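Long-range contact in metastasis-associated protein MTA1 (PDB 6G16), which serves as a subunit of the NuRD chromatin-remodelling and deacetylase complex, its R1 domain probably recruiting the histone chaperone RBBP4: residues L24-L29 against A46-C51. Sequence-based numbering, arbitrary orientation.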
loop_
_atom_site.group_PDB
_atom_site.type_symbol
_atom_site.label_atom_id
_atom_site.label_comp_id
_atom_site.label_asym_id
_atom_site.label_seq_id
_atom_site.Cartn_x
_atom_site.Cartn_y
_atom_site.Cartn_z
ATOM N N LEU B 24 3.689 -18.186 24.900
ATOM C CA LEU B 24 3.453 -18.627 26.283
ATOM C C LEU B 24 2.328 -17.923 27.018
ATOM O O LEU B 24 1.556 -18.576 27.718
ATOM C CB LEU B 24 4.716 -18.441 27.126
ATOM C CG LEU B 24 5.738 -19.585 27.109
ATOM C CD1 LEU B 24 6.618 -19.459 28.360
ATOM C CD2 LEU B 24 5.067 -20.976 27.048
ATOM N N CYS B 25 2.261 -16.603 26.869
ATOM C CA CYS B 25 1.308 -15.784 27.593
ATOM C C CYS B 25 0.163 -15.324 26.680
ATOM O O CYS B 25 -0.480 -14.280 26.896
ATOM C CB CYS B 25 2.042 -14.616 28.232
ATOM S SG CYS B 25 3.468 -15.189 29.201
ATOM N N ARG B 26 -0.111 -16.150 25.675
ATOM C CA ARG B 26 -1.279 -15.994 24.815
ATOM C C ARG B 26 -2.536 -15.516 25.553
ATOM O O ARG B 26 -3.232 -14.653 25.065
ATOM C CB ARG B 26 -1.548 -17.327 24.094
ATOM C CG ARG B 26 -2.736 -17.314 23.142
ATOM C CD ARG B 26 -2.744 -18.513 22.198
ATOM N NE ARG B 26 -1.518 -18.596 21.392
ATOM C CZ ARG B 26 -1.258 -17.877 20.293
ATOM N NH1 ARG B 26 -2.140 -16.993 19.821
ATOM N NH2 ARG B 26 -0.103 -18.045 19.641
ATOM N N GLU B 27 -2.820 -16.078 26.719
ATOM C CA GLU B 27 -4.081 -15.782 27.429
ATOM C C GLU B 27 -4.096 -14.394 28.068
ATOM O O GLU B 27 -5.167 -13.829 28.310
ATOM C CB GLU B 27 -4.391 -16.848 28.504
ATOM C CG GLU B 27 -4.337 -18.315 28.067
ATOM C CD GLU B 27 -5.058 -18.615 26.760
ATOM O OE1 GLU B 27 -6.037 -17.881 26.426
ATOM O OE2 GLU B 27 -4.636 -19.599 26.080
ATOM N N ILE B 28 -2.908 -13.866 28.364
ATOM C CA ILE B 28 -2.762 -12.516 28.903
ATOM C C ILE B 28 -2.687 -11.462 27.790
ATOM O O ILE B 28 -3.404 -10.471 27.807
ATOM C CB ILE B 28 -1.512 -12.409 29.776
ATOM C CG1 ILE B 28 -1.707 -13.305 31.014
ATOM C CG2 ILE B 28 -1.288 -10.949 30.202
ATOM C CD1 ILE B 28 -0.561 -13.294 32.022
ATOM N N LEU B 29 -1.805 -11.691 26.831
ATOM C CA LEU B 29 -1.631 -10.797 25.697
ATOM C C LEU B 29 -2.872 -10.675 24.823
ATOM O O LEU B 29 -3.244 -9.585 24.453
ATOM C CB LEU B 29 -0.455 -11.285 24.849
ATOM C CG LEU B 29 -0.193 -10.591 23.526
ATOM C CD1 LEU B 29 0.023 -9.093 23.705
ATOM C CD2 LEU B 29 1.013 -11.251 22.892
ATOM N N ALA B 46 2.533 -7.961 33.524
ATOM C CA ALA B 46 1.912 -9.281 33.660
ATOM C C ALA B 46 2.545 -10.338 32.732
ATOM O O ALA B 46 2.847 -11.447 33.182
ATOM C CB ALA B 46 0.419 -9.179 33.419
ATOM N N ILE B 47 2.764 -9.977 31.465
ATOM C CA ILE B 47 3.356 -10.889 30.469
ATOM C C ILE B 47 4.758 -11.307 30.882
ATOM O O ILE B 47 5.063 -12.499 30.827
ATOM C CB ILE B 47 3.370 -10.276 29.043
ATOM C CG1 ILE B 47 1.931 -10.132 28.525
ATOM C CG2 ILE B 47 4.199 -11.124 28.066
ATOM C CD1 ILE B 47 1.806 -9.272 27.273
ATOM N N LYS B 48 5.583 -10.334 31.289
ATOM C CA LYS B 48 6.988 -10.595 31.673
ATOM C C LYS B 48 7.065 -11.508 32.912
ATOM O O LYS B 48 7.881 -12.435 32.986
ATOM C CB LYS B 48 7.729 -9.283 31.945
ATOM C CG LYS B 48 8.088 -8.535 30.671
ATOM C CD LYS B 48 8.560 -7.116 30.938
ATOM C CE LYS B 48 8.436 -6.262 29.688
ATOM N NZ LYS B 48 8.921 -4.880 29.951
ATOM N N ALA B 49 6.190 -11.241 33.871
ATOM C CA ALA B 49 6.114 -12.051 35.065
ATOM C C ALA B 49 5.798 -13.481 34.695
ATOM O O ALA B 49 6.605 -14.385 34.951
ATOM C CB ALA B 49 5.056 -11.498 36.008
ATOM N N GLU B 50 4.648 -13.684 34.046
ATOM C CA GLU B 50 4.193 -15.046 33.737
ATOM C C GLU B 50 5.124 -15.777 32.762
ATOM O O GLU B 50 5.188 -16.997 32.770
ATOM C CB GLU B 50 2.769 -15.059 33.208
ATOM C CG GLU B 50 2.044 -16.378 33.496
ATOM C CD GLU B 50 0.980 -16.752 32.465
ATOM O OE1 GLU B 50 0.946 -16.192 31.327
ATOM O OE2 GLU B 50 0.176 -17.655 32.789
ATOM N N CYS B 51 5.842 -15.035 31.928
ATOM C CA CYS B 51 6.847 -15.639 31.062
ATOM C C CYS B 51 8.042 -16.155 31.878
ATOM O O CYS B 51 8.469 -17.327 31.701
ATOM C CB CYS B 51 7.333 -14.653 30.016
ATOM S SG CYS B 51 8.539 -15.389 28.857
#
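I28, with C25 and I47, carries most of this contact, laying its two branches against A46, I47 and E50 of helix 44-53. Its CA-CB bond is directed toward that helix, and the side chain divides at CB. On one branch, CG2, anti to the backbone N, meets I47 CG1 at 3.7 Å and also reaches the methyl of A46; the two isoleucines lie alongside one another, running in opposite senses. The other branch, extended (chi2 -179°), has I28 CG1 3.9 Å from E50 OE1, and its tip, CD1, comes closest to that same oxygen, at 3.3 Å. Cutting this side chain back to an alanine is likely to open a gap beside A46 and I47 and strip the aliphatic cover from the carboxylate of E50, whose OE2 is held by a salt bridge to R54.

C25 fills the neighbouring space. Its SG lies 4.0 Å from C51 CB and close to E50 OE1 (3.4 Å), while its CB touches I47 CG2. C25 is also the N-cap residue of helix 26-29, and its carbonyl O accepts from both I28 N and L29 N. I47 CD1 reaches on to L29 CB at 3.9 Å.

Within the MTA R1 domain, the contact thus joins the short helix 26-29, at the break following helix 16-24, to helix 44-53. C51 packs on L17 and A21 of helix 16-24, I42 touches L29 and I47, and L29, I47 and C51 each also pack against an aromatic side chain of the other protein's chain.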